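Local atomic coordinates of CalS11 (Micromonospora echinospora, PDB entry 3TOS), a protein that probably acts as an S-adenosylmethionine-dependent O-methyltransferase in calicheamicin biosynthesis, and binds S-adenosyl-L-homocysteine, glutamate and a sodium ion. Residues F188-D191 / P195-A198; A198-I203 / S211-D216. One frame throughout, in Å; residues are numbered along the deposited sequence.

Contact 1 of 2, residues F188-D191 / P195-A198; sequences FDLD and PTKA. With SAH (S-adenosyl-L-homocysteine), chain O.
A single water joins Leu190 to Thr196, and no direct hydrogen bond crosses between 188-191 and 195-198. The water accepts from Leu190 N at 3.0 Å and donates to Thr196 OG1 at 2.8 Å; it also lies in the plane of the Phe188 ring, at its edge. Thr196 suits a place between polar and apolar neighbours. Its hydroxyl sits beside its own backbone N (chi1 -59°), where it meets the water and, one turn back, hydrogen-bonds Leu192 O, while the methyl CG2 swings across to Phe188 CD2 at 3.9 Å. Leu190 divides its branches between protein and ligand. CD1 packs on Pro195 CB, also at 3.9 Å, and on the backbone leading into Thr196, whereas CD2 lies 3.5 Å from C4 of the S-adenosyl-L-homocysteine adenine. Pro195, compact and without an N-H to satisfy in the first turn of the helix, brings CB within 3.4 Å of the adenine N6. At the other end of the ligand, Asp189 OD2 accepts a hydrogen bond of 2.7 Å from the amino group N of S-adenosyl-L-homocysteine, and Asp189 also touches the bound glutamate. The turn thus lines the cofactor pocket of a Rossmann-like methyltransferase from the homocysteine amino group to the adenine. Strand 183-188 ends at Phe188, whose ring packs against Phe76 and Phe215; helix 193-203 starts just after the turn, with Val167 of helix 167-177 touching Leu190 and Pro195 and helix 225-233 touching Thr196.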
# COMPACT_ATOMS: atom_id res chain seq x y z
N PHE B 188 32.85 -5.44 3.65
CA PHE B 188 34.18 -4.87 3.83
C PHE B 188 34.49 -4.59 5.29
O PHE B 188 33.87 -3.71 5.91
CB PHE B 188 34.26 -3.53 3.05
CG PHE B 188 34.43 -3.74 1.58
CD1 PHE B 188 33.32 -4.04 0.76
CD2 PHE B 188 35.67 -3.63 1.02
CE1 PHE B 188 33.48 -4.25 -0.63
CE2 PHE B 188 35.86 -3.82 -0.34
CZ PHE B 188 34.74 -4.12 -1.21
N ASP B 189 35.47 -5.28 5.80
CA ASP B 189 35.91 -5.08 7.18
C ASP B 189 37.43 -5.16 7.29
O ASP B 189 38.00 -5.79 8.22
CB ASP B 189 35.27 -6.12 8.12
CG ASP B 189 35.31 -5.68 9.58
OD1 ASP B 189 35.77 -4.56 9.86
OD2 ASP B 189 34.86 -6.48 10.45
N LEU B 190 38.12 -4.49 6.37
CA LEU B 190 39.59 -4.48 6.37
C LEU B 190 40.15 -3.28 7.08
O LEU B 190 41.37 -3.27 7.37
CB LEU B 190 40.13 -4.41 4.92
CG LEU B 190 39.67 -5.51 3.95
CD1 LEU B 190 39.80 -4.97 2.52
CD2 LEU B 190 40.62 -6.71 4.12
N ASP B 191 39.31 -2.26 7.31
CA ASP B 191 39.73 -0.98 7.97
C ASP B 191 40.57 -0.03 7.12
O ASP B 191 40.40 1.17 7.19
CB ASP B 191 40.42 -1.21 9.34
CG ASP B 191 39.51 -1.93 10.31
OD1 ASP B 191 38.34 -1.50 10.44
OD2 ASP B 191 39.94 -2.96 10.91
N PRO B 195 43.87 -1.75 0.70
CA PRO B 195 43.21 -2.99 0.30
C PRO B 195 41.73 -2.78 0.03
O PRO B 195 41.17 -3.47 -0.83
CB PRO B 195 43.43 -3.89 1.53
CG PRO B 195 43.70 -2.98 2.65
CD PRO B 195 44.48 -1.85 2.04
N THR B 196 41.09 -1.87 0.75
CA THR B 196 39.69 -1.56 0.44
C THR B 196 39.52 -1.11 -1.01
O THR B 196 38.59 -1.56 -1.68
CB THR B 196 39.09 -0.54 1.43
OG1 THR B 196 39.19 -1.09 2.76
CG2 THR B 196 37.62 -0.22 1.09
N LYS B 197 40.31 -0.14 -1.40
CA LYS B 197 40.28 0.38 -2.76
C LYS B 197 40.52 -0.71 -3.80
O LYS B 197 39.76 -0.80 -4.77
CB LYS B 197 41.36 1.48 -2.93
CG LYS B 197 41.33 2.14 -4.35
CD LYS B 197 42.37 3.27 -4.39
CE LYS B 197 42.29 4.09 -5.69
NZ LYS B 197 42.86 3.31 -6.77
N ALA B 198 41.55 -1.52 -3.58
CA ALA B 198 41.84 -2.60 -4.53
C ALA B 198 40.68 -3.60 -4.65
O ALA B 198 40.40 -4.10 -5.76
CB ALA B 198 43.11 -3.36 -4.07
N SAH O . 35.23 -9.19 10.62
CA SAH O . 36.00 -9.40 11.88
CB SAH O . 36.95 -8.26 12.20
CG SAH O . 38.08 -8.13 11.15
SD SAH O . 39.40 -7.15 11.81
C SAH O . 34.96 -9.51 13.00
O SAH O . 35.34 -9.74 14.19
OXT SAH O . 33.75 -9.51 12.75
C5' SAH O . 40.26 -6.57 10.34
C4' SAH O . 40.91 -7.71 9.48
O4' SAH O . 41.29 -7.17 8.21
C3' SAH O . 42.20 -8.19 10.16
O3' SAH O . 42.09 -9.59 10.53
C2' SAH O . 43.26 -7.90 9.11
O2' SAH O . 44.32 -8.87 9.04
C1' SAH O . 42.42 -7.88 7.81
N9 SAH O . 43.10 -7.12 6.73
C8 SAH O . 43.39 -5.80 6.69
N7 SAH O . 44.07 -5.58 5.53
C5 SAH O . 44.21 -6.74 4.86
C6 SAH O . 44.83 -7.13 3.58
N6 SAH O . 45.50 -6.21 2.85
N1 SAH O . 44.73 -8.43 3.24
C2 SAH O . 44.07 -9.35 4.01
N3 SAH O . 43.54 -9.08 5.22
C4 SAH O . 43.55 -7.76 5.62
O HOH W 1 37.28 -2.56 4.22

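Contact 2 of 2, residues A198-I203 / S211-D216; sequences AVLEAI and SIVAFD. With NA (sodium ion), chain Q; GLU (glutamic acid), chain P.
Leu200 reaches from helix 193-203 to strand 211-215 by the end of its side chain, the backbones being well separated: even the nearest CA atoms, those of Leu200 and Val213, are 9.2 Å apart. Its CB leaves the helix obliquely and meets nothing on the strand. CG, set anti to the carbonyl carbon (chi1 -85°), turns the fork toward the sheet, and of its two methyls CD2 makes the contact. CD2 comes to the edge of the Phe215 ring, near its plane, 4.0 Å from CZ, and lies 4.4 Å from Val213 CG1. The leucine and phenylalanine side chains cross at about a right angle. Each residue type fits this apolar layer: leucine is long enough to span the gap, valine is branched at CB as strands readily accept, and phenylalanine extends its ring back to the helix. Just past the strand the character changes, for buried Asp216 brings a carboxylate to the ligand site. There OD1 accepts a 2.6 Å hydrogen bond from N of the bound glutamate. The sodium ion is coordinated by the same OD1, by Asp216 O at 2.7 Å and by Glu217; OD2 is hydrogen-bonded to Tyr187 OH. Helix 193-203 lies over the sheet with helix 167-177 along one flank and helix 225-233 touching Phe215 and Glu201, while strand 211-215 runs parallel to 183-188 and antiparallel to 251-254.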
# COMPACT_ATOMS: atom_id res chain seq x y z
N ALA B 198 41.55 -1.52 -3.58
CA ALA B 198 41.84 -2.60 -4.53
C ALA B 198 40.68 -3.60 -4.65
O ALA B 198 40.40 -4.10 -5.76
CB ALA B 198 43.11 -3.36 -4.07
N VAL B 199 40.05 -3.93 -3.52
CA VAL B 199 39.02 -4.93 -3.59
C VAL B 199 37.76 -4.35 -4.19
O VAL B 199 37.10 -5.01 -4.97
CB VAL B 199 38.75 -5.51 -2.19
CG1 VAL B 199 37.47 -6.35 -2.21
CG2 VAL B 199 39.95 -6.36 -1.74
N LEU B 200 37.44 -3.08 -3.89
CA LEU B 200 36.27 -2.47 -4.52
C LEU B 200 36.44 -2.50 -6.03
O LEU B 200 35.49 -2.80 -6.78
CB LEU B 200 36.14 -0.99 -4.09
CG LEU B 200 35.42 -0.73 -2.80
CD1 LEU B 200 35.65 0.78 -2.47
CD2 LEU B 200 33.89 -1.08 -2.92
N GLU B 201 37.64 -2.17 -6.49
CA GLU B 201 37.90 -2.17 -7.99
C GLU B 201 37.73 -3.59 -8.59
O GLU B 201 37.16 -3.75 -9.70
CB GLU B 201 39.31 -1.62 -8.25
CG GLU B 201 39.38 -0.14 -8.04
CD GLU B 201 40.77 0.38 -7.82
OE1 GLU B 201 41.72 -0.41 -7.60
OE2 GLU B 201 40.92 1.64 -7.82
N ALA B 202 38.25 -4.59 -7.88
CA ALA B 202 38.20 -5.98 -8.33
C ALA B 202 36.77 -6.58 -8.39
O ALA B 202 36.47 -7.34 -9.34
CB ALA B 202 39.11 -6.87 -7.40
N ILE B 203 35.93 -6.26 -7.40
CA ILE B 203 34.65 -6.94 -7.33
C ILE B 203 33.60 -6.36 -8.28
O ILE B 203 32.59 -7.02 -8.54
CB ILE B 203 34.05 -6.97 -5.90
CG1 ILE B 203 33.70 -5.56 -5.43
CG2 ILE B 203 34.95 -7.72 -4.94
CD1 ILE B 203 32.86 -5.55 -4.15
N SER B 211 22.82 -6.41 -5.62
CA SER B 211 23.90 -6.84 -4.73
C SER B 211 24.11 -5.83 -3.61
O SER B 211 23.98 -4.63 -3.80
CB SER B 211 25.23 -7.03 -5.48
OG SER B 211 25.12 -8.12 -6.41
N ILE B 212 24.45 -6.32 -2.43
CA ILE B 212 24.70 -5.37 -1.35
C ILE B 212 26.19 -5.24 -1.11
O ILE B 212 26.90 -6.27 -1.03
CB ILE B 212 24.03 -5.86 0.00
CG1 ILE B 212 22.52 -5.97 -0.21
CG2 ILE B 212 24.49 -4.94 1.23
CD1 ILE B 212 21.84 -4.65 -0.37
N VAL B 213 26.65 -4.00 -0.94
CA VAL B 213 28.03 -3.71 -0.57
C VAL B 213 27.99 -3.02 0.79
O VAL B 213 27.35 -1.97 0.93
CB VAL B 213 28.73 -2.83 -1.61
CG1 VAL B 213 30.17 -2.50 -1.16
CG2 VAL B 213 28.70 -3.59 -2.96
N ALA B 214 28.58 -3.66 1.80
CA ALA B 214 28.54 -3.13 3.17
C ALA B 214 29.92 -2.82 3.73
O ALA B 214 30.91 -3.45 3.35
CB ALA B 214 27.83 -4.13 4.08
N PHE B 215 29.98 -1.81 4.60
CA PHE B 215 31.24 -1.33 5.18
C PHE B 215 31.10 -1.28 6.67
O PHE B 215 30.09 -0.78 7.20
CB PHE B 215 31.55 0.10 4.69
CG PHE B 215 31.80 0.18 3.21
CD1 PHE B 215 30.77 0.55 2.35
CD2 PHE B 215 33.06 -0.15 2.68
CE1 PHE B 215 30.98 0.63 1.00
CE2 PHE B 215 33.30 -0.06 1.31
CZ PHE B 215 32.26 0.29 0.46
N ASP B 216 32.13 -1.77 7.36
CA ASP B 216 32.10 -1.86 8.83
C ASP B 216 32.52 -0.57 9.52
O ASP B 216 32.14 -0.35 10.66
CB ASP B 216 33.01 -3.04 9.29
CG ASP B 216 32.71 -3.48 10.70
OD1 ASP B 216 33.46 -3.11 11.62
OD2 ASP B 216 31.76 -4.27 10.87
NA NA Q . 32.07 -1.16 13.23
N GLU P . 35.62 -2.95 13.06
CA GLU P . 35.88 -3.71 14.34
C GLU P . 34.70 -3.51 15.29
O GLU P . 33.73 -2.81 14.93
CB GLU P . 37.20 -3.22 15.02
CG GLU P . 37.15 -1.73 15.42
CD GLU P . 38.47 -1.21 16.03
OE1 GLU P . 39.28 -2.02 16.54
OE2 GLU P . 38.63 0.02 16.08
OXT GLU P . 34.68 -3.99 16.44
O HOH W 2 30.01 -0.75 15.38

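Strand 183-188 runs up to the ligand site, and contact 1 closes the short turn that follows it, bringing 188-191 against the start of helix 193-203. The chain then follows that helix back, away from the ligand site, passing through Ala198, which both contacts share, and contact 2 closes the longer return by which 211-216 comes back alongside. The two closures therefore follow one another rather than nest, and together they outline a right-handed beta-alpha-beta crossover. Across the paired strands, Phe188 N meets Ala214 O at 2.8 Å, a probable hydrogen bond, and Phe188 CE2 packs against Val199 CG1. Asp189 and Asp216 thus lie side by side at adjoining strand ends, uniting the cofactor and glutamate sites.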